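Local coordinates for protein serine protease pet (Escherichia coli, PDB 4OM9) that acts as a secreted serine protease, the passenger domain of an autotransporter enterotoxin from enteroaggregative strains, with host alpha-fodrin as a probable target, at residues D447-T453 and Y473-G479; I443-D447 and S625-I629; K459-V465 and N480-H485; N470-H474 and Y620-S625; Y419-F423 and G633-R637. One frame throughout, in Å; residues are numbered along the deposited sequence.

Interaction 1: residues D447-T453 and Y473-G479; sequences DSGTTIT and YHGNVDG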
# COMPACT_ATOMS: atom_id res chain seq x y z
N ASP A 447 11.26 -5.87 -3.66
CA ASP A 447 10.48 -4.67 -3.38
C ASP A 447 9.38 -4.40 -4.40
O ASP A 447 9.28 -5.06 -5.42
CB ASP A 447 11.41 -3.43 -3.28
CG ASP A 447 12.15 -3.13 -4.59
OD1 ASP A 447 11.53 -3.21 -5.67
OD2 ASP A 447 13.35 -2.77 -4.54
N SER A 448 8.60 -3.37 -4.13
CA SER A 448 7.44 -3.06 -4.94
C SER A 448 7.79 -2.35 -6.22
O SER A 448 6.91 -1.80 -6.88
CB SER A 448 6.48 -2.19 -4.13
OG SER A 448 7.14 -1.06 -3.66
N GLY A 449 9.08 -2.34 -6.56
CA GLY A 449 9.51 -1.96 -7.89
C GLY A 449 9.17 -3.06 -8.89
O GLY A 449 9.11 -2.81 -10.10
N THR A 450 8.94 -4.27 -8.38
CA THR A 450 8.57 -5.42 -9.20
C THR A 450 7.06 -5.51 -9.44
O THR A 450 6.26 -5.38 -8.50
CB THR A 450 9.04 -6.75 -8.55
OG1 THR A 450 10.47 -6.76 -8.46
CG2 THR A 450 8.57 -7.95 -9.34
N THR A 451 6.68 -5.74 -10.69
CA THR A 451 5.29 -6.00 -11.02
C THR A 451 5.19 -7.18 -11.98
O THR A 451 5.99 -7.33 -12.92
CB THR A 451 4.62 -4.77 -11.65
OG1 THR A 451 4.87 -3.62 -10.83
CG2 THR A 451 3.11 -5.00 -11.78
N ILE A 452 4.22 -8.05 -11.70
CA ILE A 452 3.88 -9.14 -12.60
C ILE A 452 2.60 -8.72 -13.26
O ILE A 452 1.64 -8.38 -12.58
CB ILE A 452 3.73 -10.47 -11.86
CG1 ILE A 452 5.09 -10.88 -11.29
CG2 ILE A 452 3.13 -11.54 -12.77
CD1 ILE A 452 5.07 -12.12 -10.41
N THR A 453 2.60 -8.70 -14.58
CA THR A 453 1.46 -8.18 -15.32
C THR A 453 1.06 -9.09 -16.47
O THR A 453 1.64 -10.17 -16.66
CB THR A 453 1.78 -6.78 -15.90
OG1 THR A 453 0.56 -6.19 -16.37
CG2 THR A 453 2.79 -6.90 -17.09
N TYR A 473 5.09 -11.70 -0.74
CA TYR A 473 5.35 -11.11 -2.04
C TYR A 473 5.38 -9.61 -1.85
O TYR A 473 4.36 -9.01 -1.45
CB TYR A 473 4.30 -11.53 -3.08
CG TYR A 473 4.47 -10.88 -4.43
CD1 TYR A 473 5.71 -10.93 -5.11
CD2 TYR A 473 3.40 -10.23 -5.06
CE1 TYR A 473 5.86 -10.33 -6.35
CE2 TYR A 473 3.55 -9.63 -6.30
CZ TYR A 473 4.78 -9.69 -6.95
OH TYR A 473 4.92 -9.09 -8.18
N HIS A 474 6.56 -9.01 -2.07
CA HIS A 474 6.76 -7.58 -1.93
C HIS A 474 6.38 -6.81 -3.21
O HIS A 474 6.30 -5.59 -3.19
CB HIS A 474 8.22 -7.27 -1.59
CG HIS A 474 8.63 -7.63 -0.19
ND1 HIS A 474 8.02 -7.12 0.94
CD2 HIS A 474 9.68 -8.37 0.25
CE1 HIS A 474 8.64 -7.58 2.02
NE2 HIS A 474 9.65 -8.34 1.63
N GLY A 475 6.19 -7.52 -4.32
CA GLY A 475 5.95 -6.87 -5.61
C GLY A 475 4.49 -6.61 -5.91
O GLY A 475 3.61 -6.80 -5.06
N ASN A 476 4.19 -6.20 -7.15
CA ASN A 476 2.81 -5.91 -7.51
C ASN A 476 2.20 -6.88 -8.54
O ASN A 476 2.88 -7.75 -9.08
CB ASN A 476 2.68 -4.49 -8.04
CG ASN A 476 3.45 -3.49 -7.21
OD1 ASN A 476 3.13 -3.26 -6.05
ND2 ASN A 476 4.48 -2.88 -7.82
N VAL A 477 0.90 -6.70 -8.77
CA VAL A 477 0.17 -7.36 -9.83
C VAL A 477 -0.75 -6.34 -10.49
O VAL A 477 -1.50 -5.62 -9.81
CB VAL A 477 -0.69 -8.56 -9.32
CG1 VAL A 477 -1.53 -9.13 -10.46
CG2 VAL A 477 0.17 -9.63 -8.70
N ASP A 478 -0.73 -6.28 -11.81
CA ASP A 478 -1.79 -5.56 -12.51
C ASP A 478 -1.95 -6.17 -13.90
O ASP A 478 -1.38 -7.21 -14.20
CB ASP A 478 -1.51 -4.05 -12.55
CG ASP A 478 -0.34 -3.68 -13.45
OD1 ASP A 478 0.20 -4.53 -14.18
OD2 ASP A 478 0.04 -2.49 -13.44
N GLY A 479 -2.74 -5.51 -14.74
CA GLY A 479 -3.07 -6.06 -16.04
C GLY A 479 -4.06 -7.22 -15.99
O GLY A 479 -4.77 -7.42 -15.00
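Asn476 carries much of the side-chain bonding. With chi1 at -44° (m), its ND2 donates to Ser448 O (2.8 Å) and, at an almost linear 171°, to Thr451 OG1 (3.1 Å); Thr451, also m, puts its hydroxyl on the same sheet face. Asn476 OD1 is taken by the backbone N of Asp501. Thr453 (t) donates OG1 to OD1 of Asp478 (p) at 2.8 Å. Tyr473 (t) brings its ring against Ile452, with Ile452 CD1 4.2 Å from Tyr473 CZ, and its OH donates to Asn476 O (2.6 Å). Asp447 (p) points away from 473-479 and folds back on its own turn, OD1 accepting from Gly449 N (2.7 Å): an Asx turn inside the type I turn Asp447-Thr450. The His474 ring leads away, to Asp622. A CB on Gly475 would clash with Thr450 O. The backbone adds Asn476 N to Thr450 O (2.6 Å), Ile452 N to Asn476 O (3.0 Å) and Asp478 N to Ile452 O (3.3 Å), the parallel pairing of successive coils in a beta-helix.

Interaction 2: residues I443-D447 and S625-I629; sequences IAATD and SGKNI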
# COMPACT_ATOMS: atom_id res chain seq x y z
N ILE A 443 7.56 -16.05 -5.50
CA ILE A 443 8.18 -15.04 -6.36
C ILE A 443 9.34 -14.38 -5.62
O ILE A 443 9.15 -13.86 -4.52
CB ILE A 443 7.23 -13.94 -6.78
CG1 ILE A 443 6.00 -14.51 -7.46
CG2 ILE A 443 7.95 -12.97 -7.71
CD1 ILE A 443 4.71 -13.69 -7.14
N ALA A 444 10.53 -14.39 -6.22
CA ALA A 444 11.68 -13.79 -5.57
C ALA A 444 11.84 -12.30 -5.91
O ALA A 444 12.66 -11.92 -6.77
CB ALA A 444 12.94 -14.55 -5.92
N ALA A 445 11.08 -11.47 -5.19
CA ALA A 445 11.01 -10.03 -5.42
C ALA A 445 11.47 -9.35 -4.16
O ALA A 445 11.05 -9.78 -3.09
CB ALA A 445 9.59 -9.62 -5.77
N THR A 446 12.34 -8.34 -4.25
CA THR A 446 12.77 -7.65 -3.02
C THR A 446 11.89 -6.48 -2.67
O THR A 446 11.78 -6.15 -1.51
CB THR A 446 14.24 -7.12 -3.07
OG1 THR A 446 14.38 -6.09 -4.06
CG2 THR A 446 15.14 -8.21 -3.44
N ASP A 447 11.26 -5.87 -3.66
CA ASP A 447 10.48 -4.67 -3.38
C ASP A 447 9.38 -4.40 -4.40
O ASP A 447 9.28 -5.06 -5.42
CB ASP A 447 11.41 -3.43 -3.28
CG ASP A 447 12.15 -3.13 -4.59
OD1 ASP A 447 11.53 -3.21 -5.67
OD2 ASP A 447 13.35 -2.77 -4.54
N SER A 625 13.62 -7.55 3.69
CA SER A 625 12.89 -6.69 2.77
C SER A 625 13.84 -5.66 2.11
O SER A 625 14.63 -5.00 2.79
CB SER A 625 11.77 -5.98 3.53
OG SER A 625 11.14 -5.02 2.72
N GLY A 626 13.77 -5.54 0.79
CA GLY A 626 14.60 -4.59 0.09
C GLY A 626 16.00 -5.11 -0.14
O GLY A 626 16.73 -4.54 -0.94
N LYS A 627 16.39 -6.18 0.54
CA LYS A 627 17.69 -6.81 0.25
C LYS A 627 17.56 -8.34 0.20
O LYS A 627 18.34 -9.07 0.82
CB LYS A 627 18.73 -6.37 1.30
CG LYS A 627 18.32 -6.54 2.74
CD LYS A 627 19.01 -5.52 3.64
CE LYS A 627 20.19 -6.11 4.39
NZ LYS A 627 20.91 -5.06 5.19
N ASN A 628 16.56 -8.82 -0.54
CA ASN A 628 16.25 -10.24 -0.61
C ASN A 628 17.12 -11.03 -1.60
O ASN A 628 17.22 -12.26 -1.50
CB ASN A 628 14.78 -10.44 -0.98
CG ASN A 628 13.83 -9.88 0.07
OD1 ASN A 628 13.21 -8.84 -0.13
ND2 ASN A 628 13.69 -10.60 1.19
N ILE A 629 17.73 -10.35 -2.56
CA ILE A 629 18.56 -11.04 -3.52
C ILE A 629 20.02 -11.13 -3.08
O ILE A 629 20.62 -10.11 -2.67
CB ILE A 629 18.50 -10.37 -4.90
CG1 ILE A 629 17.04 -10.19 -5.36
CG2 ILE A 629 19.32 -11.16 -5.92
CD1 ILE A 629 16.20 -11.47 -5.35
O HOH W 1 10.38 -4.50 0.17
O HOH W 2 15.18 -1.73 -2.08
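Ile443 does not touch residues 625-629; its carbonyl instead receives the hydroxyl of Tyr471. Ala444 is the centre of an inverse gamma turn, closed weakly from Ala445 N to Ile443 O (3.1 Å), and its own O lies 3.8 Å from Ile629 CD1. Ala445 points its methyl away, toward Tyr473, and meets the loop with its carbonyl alone, Ala445 O being 3.8 Å from Asn628 OD1. Thr446 is the main point of contact, with 102 Å² covered. Its CG2 sits 3.3 Å from both Asn628 CB and Ile629 CG1, while its carbonyl supplies the polar part: Thr446 O accepts from Gly626 N (3.1 Å, 143°) and from a water at 2.7 Å that also donates to Ser625 OG (2.7 Å), a hydroxyl bonded in addition to Asp522. Thr446 O and Asn628 OD1, 3.3 Å apart, are both acceptors and merely adjoin; the ND2 of Asn628 goes to Arg637 O and Asp622 OD2. Gly626 makes the loop's bend at phi/psi 81/-14, where a CB would jam against the preceding carbonyl. Asp447 then turns off, its OD1 bound to Gly449 N. Strand 444-445 ends a parallel sheet of the beta-helix, and residues 625-629 belong to an antiparallel excursion between strands 611-614 and 649-652, so this is a loop insertion docked on the helix wall.

Interaction 3: residues K459-V465 and N480-H485; sequences KESVLSV and NVRLEH
Extended strands 461-465 and 481-485 run parallel, their axes 4.6 Å apart at closest and crossing at -25°. The register is one-to-one from Ser461-Val481 to Ser464-Glu484, CA-CA 4.7-4.8 Å. Donors and acceptors alternate: Ser461 N to Asn480 O (3.1 Å), Arg482 N to Ser461 O (2.8 Å), Leu463 N to Arg482 O (2.6 Å), Glu484 N to Leu463 O (2.9 Å), Val465 N to Glu484 O (3.0 Å). His485 ND1 ends the ladder on Val465 O (2.7 Å), its NE2 going to Ala494 O. On one face Arg482 NE (t) forms a very short salt bridge with Glu484 OE2 (m, 2.5 Å), Arg482 NH1 bonds Ser506 OG, and a water joins Glu484 OE1 (2.9 Å) to Ser464 OG (3.0 Å). Glu460 OE2 and Asn480 OD1 accept from Asn505, Asn480 ND2 donates to Asn456 O, and Ser461 OG bonds His436 O. On the other face, beside Ser461, Leu463 CG meets Leu483 CD1 at 3.9 Å (both tp). Such in-register ladders join successive coils of a parallel beta-helix.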
# COMPACT_ATOMS: atom_id res chain seq x y z
N LYS A 459 -6.51 -12.72 -23.65
CA LYS A 459 -6.28 -14.01 -23.02
C LYS A 459 -5.70 -13.79 -21.64
O LYS A 459 -4.58 -13.29 -21.48
CB LYS A 459 -5.35 -14.88 -23.86
CG LYS A 459 -4.97 -16.19 -23.21
CD LYS A 459 -4.20 -17.10 -24.20
CE LYS A 459 -4.09 -18.54 -23.67
NZ LYS A 459 -5.32 -18.96 -22.90
N GLU A 460 -6.48 -14.14 -20.63
CA GLU A 460 -6.12 -13.84 -19.26
C GLU A 460 -5.05 -14.80 -18.79
O GLU A 460 -5.07 -15.98 -19.16
CB GLU A 460 -7.35 -13.88 -18.35
CG GLU A 460 -7.13 -14.50 -17.00
CD GLU A 460 -8.39 -14.48 -16.16
OE1 GLU A 460 -9.07 -15.53 -16.07
OE2 GLU A 460 -8.71 -13.40 -15.61
N SER A 461 -4.11 -14.29 -17.99
CA SER A 461 -3.02 -15.07 -17.44
C SER A 461 -3.33 -15.48 -16.02
O SER A 461 -3.63 -14.64 -15.17
CB SER A 461 -1.71 -14.27 -17.46
OG SER A 461 -1.12 -14.21 -18.75
N VAL A 462 -3.23 -16.78 -15.74
CA VAL A 462 -3.40 -17.24 -14.37
C VAL A 462 -2.04 -17.25 -13.70
O VAL A 462 -1.12 -17.94 -14.15
CB VAL A 462 -4.01 -18.64 -14.27
CG1 VAL A 462 -4.12 -19.04 -12.81
CG2 VAL A 462 -5.35 -18.68 -14.96
N LEU A 463 -1.92 -16.45 -12.64
CA LEU A 463 -0.72 -16.46 -11.83
C LEU A 463 -0.95 -17.28 -10.56
O LEU A 463 -1.76 -16.91 -9.70
CB LEU A 463 -0.31 -15.03 -11.50
CG LEU A 463 0.72 -14.84 -10.38
CD1 LEU A 463 2.04 -15.44 -10.79
CD2 LEU A 463 0.88 -13.36 -10.07
N SER A 464 -0.27 -18.41 -10.45
CA SER A 464 -0.42 -19.29 -9.30
C SER A 464 0.76 -19.13 -8.33
O SER A 464 1.94 -19.19 -8.74
CB SER A 464 -0.56 -20.75 -9.75
OG SER A 464 -1.64 -20.92 -10.67
N VAL A 465 0.46 -18.92 -7.06
CA VAL A 465 1.50 -18.87 -6.04
C VAL A 465 1.13 -19.84 -4.96
O VAL A 465 0.15 -19.62 -4.26
CB VAL A 465 1.66 -17.48 -5.42
CG1 VAL A 465 2.83 -17.48 -4.44
CG2 VAL A 465 1.83 -16.43 -6.50
N ASN A 480 -4.08 -7.99 -17.08
CA ASN A 480 -5.08 -9.02 -17.30
C ASN A 480 -4.70 -10.34 -16.64
O ASN A 480 -4.41 -11.32 -17.32
CB ASN A 480 -5.29 -9.21 -18.81
CG ASN A 480 -6.46 -10.12 -19.13
OD1 ASN A 480 -7.35 -10.31 -18.31
ND2 ASN A 480 -6.46 -10.69 -20.34
N VAL A 481 -4.74 -10.36 -15.31
CA VAL A 481 -4.24 -11.48 -14.53
C VAL A 481 -5.32 -12.05 -13.59
O VAL A 481 -6.20 -11.32 -13.11
CB VAL A 481 -3.00 -11.05 -13.72
CG1 VAL A 481 -2.49 -12.18 -12.85
CG2 VAL A 481 -1.87 -10.51 -14.64
N ARG A 482 -5.26 -13.34 -13.33
CA ARG A 482 -6.02 -13.93 -12.23
C ARG A 482 -5.01 -14.56 -11.30
O ARG A 482 -4.07 -15.22 -11.77
CB ARG A 482 -7.04 -14.95 -12.73
CG ARG A 482 -7.47 -15.97 -11.71
CD ARG A 482 -8.40 -16.98 -12.36
NE ARG A 482 -8.72 -18.11 -11.50
CZ ARG A 482 -9.82 -18.20 -10.75
NH1 ARG A 482 -10.71 -17.21 -10.73
NH2 ARG A 482 -10.03 -19.29 -10.02
N LEU A 483 -5.19 -14.34 -10.00
CA LEU A 483 -4.26 -14.83 -8.99
C LEU A 483 -4.85 -15.97 -8.20
O LEU A 483 -5.95 -15.82 -7.67
CB LEU A 483 -3.87 -13.72 -8.04
CG LEU A 483 -3.00 -14.09 -6.83
CD1 LEU A 483 -1.68 -14.65 -7.26
CD2 LEU A 483 -2.76 -12.88 -5.98
N GLU A 484 -4.13 -17.09 -8.09
CA GLU A 484 -4.61 -18.25 -7.36
C GLU A 484 -3.63 -18.73 -6.30
O GLU A 484 -2.47 -18.95 -6.57
CB GLU A 484 -4.92 -19.41 -8.32
CG GLU A 484 -5.99 -19.08 -9.33
CD GLU A 484 -6.37 -20.24 -10.22
OE1 GLU A 484 -5.77 -21.32 -10.09
OE2 GLU A 484 -7.27 -20.06 -11.07
N HIS A 485 -4.11 -18.91 -5.08
CA HIS A 485 -3.30 -19.53 -4.03
C HIS A 485 -4.01 -20.84 -3.61
O HIS A 485 -4.69 -20.87 -2.60
CB HIS A 485 -3.14 -18.54 -2.87
CG HIS A 485 -2.33 -19.04 -1.72
ND1 HIS A 485 -1.12 -19.68 -1.87
CD2 HIS A 485 -2.53 -18.95 -0.38
CE1 HIS A 485 -0.62 -19.97 -0.69
NE2 HIS A 485 -1.45 -19.54 0.23
O HOH W 3 -3.44 -22.65 -9.04

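Interaction 4: residues N470-H474 and Y620-S625; sequences NYIYH and YIDLYS
Strand 471-473 and strand 620-622 cross at -80° with their axes 8.3 Å apart at closest; the nearest CA pairs are Ile472 with Asp622 (7.5 Å) and His474 with Ser625 (7.8 Å). No backbone hydrogen bond spans the gap; side chains of 470-474 reach across it. The polar link is a His-carboxylate hydrogen bond: His474 (chi1 m, chi2 -58°) donates NE2 to OD2 of Asp622 (chi1 t) at 2.7 Å and 161°. Asp622 OD2 also accepts from Asn628 ND2, and His474 ND1 is weakly bonded to Asp499. Asp622 is held by its own turn, type I from Asp622 to Ser625, with Ser625 N to Asp622 O at 3.1 Å; Asp622 OD1 accepts from Tyr624 N (2.9 Å), an Asx turn. Strand 471-473 belongs to a coil of the parallel beta-helix, whereas strand 620-622 is the end of one arm of an antiparallel pair with 640-644 that lies across it. Apolar packing centres on Ile472 (chi1 m, chi2 t), whose CD1 is 3.7 Å from Tyr620 CB and 4.1 Å from Ile621 C. Van der Waals contact adds Ser625 over one face of the histidine ring, OG to His474 CE1 3.6 Å; that hydroxyl bonds to Asp522.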
# COMPACT_ATOMS: atom_id res chain seq x y z
N ASN A 470 4.98 -19.56 5.35
CA ASN A 470 4.88 -18.11 5.36
C ASN A 470 5.80 -17.50 4.33
O ASN A 470 7.01 -17.76 4.32
CB ASN A 470 5.23 -17.57 6.74
CG ASN A 470 4.09 -17.68 7.74
OD1 ASN A 470 3.01 -18.19 7.43
ND2 ASN A 470 4.34 -17.21 8.94
N TYR A 471 5.22 -16.69 3.46
CA TYR A 471 5.96 -16.05 2.40
C TYR A 471 5.32 -14.70 2.09
O TYR A 471 4.09 -14.57 2.04
CB TYR A 471 6.03 -16.93 1.15
CG TYR A 471 6.26 -16.10 -0.09
CD1 TYR A 471 7.52 -15.59 -0.40
CD2 TYR A 471 5.20 -15.80 -0.94
CE1 TYR A 471 7.71 -14.80 -1.54
CE2 TYR A 471 5.39 -15.03 -2.06
CZ TYR A 471 6.64 -14.53 -2.35
OH TYR A 471 6.78 -13.75 -3.48
N ILE A 472 6.16 -13.68 1.90
CA ILE A 472 5.64 -12.37 1.53
C ILE A 472 6.07 -11.98 0.12
O ILE A 472 7.24 -11.94 -0.18
CB ILE A 472 6.09 -11.28 2.51
CG1 ILE A 472 5.86 -11.74 3.95
CG2 ILE A 472 5.33 -9.98 2.23
CD1 ILE A 472 6.16 -10.68 5.01
N TYR A 473 5.09 -11.70 -0.74
CA TYR A 473 5.35 -11.11 -2.04
C TYR A 473 5.38 -9.61 -1.85
O TYR A 473 4.36 -9.01 -1.45
CB TYR A 473 4.30 -11.53 -3.08
CG TYR A 473 4.47 -10.88 -4.43
CD1 TYR A 473 5.71 -10.93 -5.11
CD2 TYR A 473 3.40 -10.23 -5.06
CE1 TYR A 473 5.86 -10.33 -6.35
CE2 TYR A 473 3.55 -9.63 -6.30
CZ TYR A 473 4.78 -9.69 -6.95
OH TYR A 473 4.92 -9.09 -8.18
N HIS A 474 6.56 -9.01 -2.07
CA HIS A 474 6.76 -7.58 -1.93
C HIS A 474 6.38 -6.81 -3.21
O HIS A 474 6.30 -5.59 -3.19
CB HIS A 474 8.22 -7.27 -1.59
CG HIS A 474 8.63 -7.63 -0.19
ND1 HIS A 474 8.02 -7.12 0.94
CD2 HIS A 474 9.68 -8.37 0.25
CE1 HIS A 474 8.64 -7.58 2.02
NE2 HIS A 474 9.65 -8.34 1.63
N TYR A 620 2.86 -8.60 9.19
CA TYR A 620 4.10 -9.32 8.91
C TYR A 620 5.18 -8.40 8.36
O TYR A 620 4.90 -7.51 7.56
CB TYR A 620 3.84 -10.47 7.94
CG TYR A 620 2.80 -11.45 8.46
CD1 TYR A 620 1.45 -11.13 8.43
CD2 TYR A 620 3.17 -12.68 9.00
CE1 TYR A 620 0.50 -12.00 8.92
CE2 TYR A 620 2.22 -13.56 9.49
CZ TYR A 620 0.89 -13.21 9.43
OH TYR A 620 -0.08 -14.04 9.91
N ILE A 621 6.41 -8.60 8.79
CA ILE A 621 7.52 -7.89 8.19
C ILE A 621 8.61 -8.87 7.81
O ILE A 621 8.67 -9.99 8.34
CB ILE A 621 8.11 -6.80 9.11
CG1 ILE A 621 8.73 -7.42 10.36
CG2 ILE A 621 7.04 -5.80 9.49
CD1 ILE A 621 9.45 -6.40 11.27
N ASP A 622 9.47 -8.42 6.89
CA ASP A 622 10.54 -9.21 6.30
C ASP A 622 11.85 -8.57 6.74
O ASP A 622 12.14 -7.44 6.37
CB ASP A 622 10.37 -9.24 4.77
CG ASP A 622 11.53 -9.92 4.01
OD1 ASP A 622 12.40 -10.57 4.63
OD2 ASP A 622 11.55 -9.81 2.77
N LEU A 623 12.64 -9.29 7.53
CA LEU A 623 13.92 -8.78 7.96
C LEU A 623 14.94 -8.55 6.82
O LEU A 623 15.98 -7.92 7.02
CB LEU A 623 14.52 -9.72 9.00
CG LEU A 623 13.74 -9.75 10.32
CD1 LEU A 623 14.40 -10.68 11.32
CD2 LEU A 623 13.59 -8.33 10.89
N TYR A 624 14.63 -9.04 5.61
CA TYR A 624 15.50 -8.79 4.48
C TYR A 624 14.75 -8.13 3.35
O TYR A 624 15.20 -8.16 2.19
CB TYR A 624 16.14 -10.08 3.98
CG TYR A 624 17.03 -10.76 4.98
CD1 TYR A 624 18.26 -10.21 5.33
CD2 TYR A 624 16.66 -11.96 5.56
CE1 TYR A 624 19.09 -10.83 6.24
CE2 TYR A 624 17.48 -12.59 6.48
CZ TYR A 624 18.70 -12.02 6.82
OH TYR A 624 19.52 -12.65 7.72
N SER A 625 13.62 -7.55 3.69
CA SER A 625 12.89 -6.69 2.77
C SER A 625 13.84 -5.66 2.11
O SER A 625 14.63 -5.00 2.79
CB SER A 625 11.77 -5.98 3.53
OG SER A 625 11.14 -5.02 2.72

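Interaction 5: residues Y419-F423 and G633-R637; sequences YAGIF and GFTFR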
# COMPACT_ATOMS: atom_id res chain seq x y z
N TYR A 419 11.38 -20.56 -7.49
CA TYR A 419 11.18 -19.20 -7.97
C TYR A 419 11.04 -19.09 -9.48
O TYR A 419 11.04 -17.98 -10.01
CB TYR A 419 12.32 -18.29 -7.48
CG TYR A 419 12.66 -18.48 -6.01
CD1 TYR A 419 11.83 -17.97 -5.01
CD2 TYR A 419 13.76 -19.21 -5.63
CE1 TYR A 419 12.13 -18.17 -3.67
CE2 TYR A 419 14.06 -19.41 -4.30
CZ TYR A 419 13.25 -18.90 -3.32
OH TYR A 419 13.58 -19.10 -2.00
N ALA A 420 10.91 -20.22 -10.18
CA ALA A 420 10.79 -20.22 -11.64
C ALA A 420 11.98 -19.50 -12.28
O ALA A 420 11.87 -18.91 -13.36
CB ALA A 420 9.48 -19.59 -12.09
N GLY A 421 13.10 -19.53 -11.57
CA GLY A 421 14.35 -19.00 -12.08
C GLY A 421 14.37 -17.53 -12.46
O GLY A 421 15.09 -17.16 -13.38
N ILE A 422 13.60 -16.70 -11.76
CA ILE A 422 13.69 -15.27 -11.98
C ILE A 422 13.71 -14.51 -10.63
O ILE A 422 13.09 -14.90 -9.63
CB ILE A 422 12.54 -14.78 -12.91
CG1 ILE A 422 12.70 -13.28 -13.22
CG2 ILE A 422 11.16 -15.13 -12.35
CD1 ILE A 422 11.94 -12.82 -14.45
N PHE A 423 14.51 -13.46 -10.61
CA PHE A 423 14.88 -12.79 -9.38
C PHE A 423 14.92 -11.32 -9.69
O PHE A 423 15.43 -10.92 -10.74
CB PHE A 423 16.24 -13.29 -8.86
CG PHE A 423 16.29 -14.79 -8.67
CD1 PHE A 423 16.54 -15.63 -9.75
CD2 PHE A 423 16.07 -15.35 -7.42
CE1 PHE A 423 16.56 -17.02 -9.59
CE2 PHE A 423 16.08 -16.73 -7.25
CZ PHE A 423 16.33 -17.56 -8.33
N GLY A 633 23.01 -13.03 -7.61
CA GLY A 633 21.71 -12.50 -8.00
C GLY A 633 20.68 -13.54 -8.43
O GLY A 633 19.73 -13.25 -9.15
N PHE A 634 20.87 -14.76 -7.96
CA PHE A 634 20.03 -15.89 -8.37
C PHE A 634 19.72 -16.73 -7.16
O PHE A 634 19.48 -17.92 -7.26
CB PHE A 634 20.75 -16.74 -9.43
CG PHE A 634 21.30 -15.93 -10.56
CD1 PHE A 634 20.46 -15.32 -11.47
CD2 PHE A 634 22.67 -15.80 -10.73
CE1 PHE A 634 20.96 -14.59 -12.52
CE2 PHE A 634 23.18 -15.07 -11.78
CZ PHE A 634 22.32 -14.46 -12.67
N THR A 635 19.84 -16.11 -6.01
CA THR A 635 19.47 -16.74 -4.76
C THR A 635 18.64 -15.73 -3.97
O THR A 635 18.83 -14.52 -4.09
CB THR A 635 20.73 -17.20 -3.99
OG1 THR A 635 21.22 -18.40 -4.59
CG2 THR A 635 20.40 -17.50 -2.54
N PHE A 636 17.70 -16.23 -3.19
CA PHE A 636 16.71 -15.40 -2.52
C PHE A 636 16.64 -15.77 -1.06
O PHE A 636 16.63 -16.96 -0.71
CB PHE A 636 15.36 -15.58 -3.19
CG PHE A 636 14.23 -14.91 -2.49
CD1 PHE A 636 13.91 -13.58 -2.76
CD2 PHE A 636 13.46 -15.61 -1.58
CE1 PHE A 636 12.83 -12.99 -2.13
CE2 PHE A 636 12.38 -15.02 -0.95
CZ PHE A 636 12.06 -13.71 -1.22
N ARG A 637 16.59 -14.75 -0.21
CA ARG A 637 16.51 -14.91 1.23
C ARG A 637 15.25 -14.21 1.74
O ARG A 637 14.83 -13.18 1.18
CB ARG A 637 17.78 -14.35 1.91
CG ARG A 637 17.65 -12.89 2.38
CD ARG A 637 18.74 -11.92 1.93
NE ARG A 637 19.89 -11.87 2.83
CZ ARG A 637 20.75 -10.86 2.91
NH1 ARG A 637 20.60 -9.77 2.18
NH2 ARG A 637 21.77 -10.94 3.76
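Gly633 opens the segment with phi/psi at 101/23, a conformation in which a CB would press on the preceding carbonyl; its O lies 3.5 Å from Phe423 CB. Phe634 follows with its backbone over the Phe423 ring. Phe634 CA stands 3.7 Å from the ring centroid and only 10° off the normal, a CH-pi contact, and Phe634 O comes within 3.3 Å of Phe423 CZ on a ring face. Its side chain starts away from residues 419-423, yet Phe634 CB is still 4.2 Å from Phe423 CE1, and the ring touches Asn378, Asn396 and Tyr398. The backbone of Thr635 is also over Phe423, with Thr635 N 4.0 Å from Phe423 CE2. In fold terms, Phe423 lies in strand 422-424 of a parallel sheet in the beta-helix, and 633-637 contains the weakly bonded return strand 635-636, antiparallel to 629-630, laid against that sheet from a long insertion. Phe636 (chi1 t) turns back toward the helix. Its CB is 4.3 Å from Phe423 CE2 and makes a CH-pi contact with Tyr419, 4.2 Å from the ring centroid and 20° off the normal. The Phe636 and Tyr419 rings are oblique, centroids 5.2 Å apart and planes at 54°, with Tyr419 OH 3.5 Å from Phe636 CD2. No hydrogen bond joins the two segments. Arg637 turns away, and its NH1 and O bond Lys627 O and Asn628 ND2.

Following the chain, 419-423 starts the widest loop, closed by 633-637 in interaction 5, and every other contact nests within it. Segment 443-447 starts the next, closed by 625-629 in interaction 2, which encloses interactions 1, 3 and 4. Inside, 447-453 pairs with 473-479 and 459-465 with 480-485, so interactions 1 and 3 cross, as consecutive coils of a helix must. Interaction 4 starts where interaction 1 ends, sharing Tyr473 and His474, and crosses interaction 3. Thus interactions 1 and 3 join neighbouring coils, whereas 2, 4 and 5, spanning 146 to 210 residues, fasten one inserted antiparallel excursion to the helix; Asn628 of interaction 2 bonds Asp622 and Arg637, connecting all three.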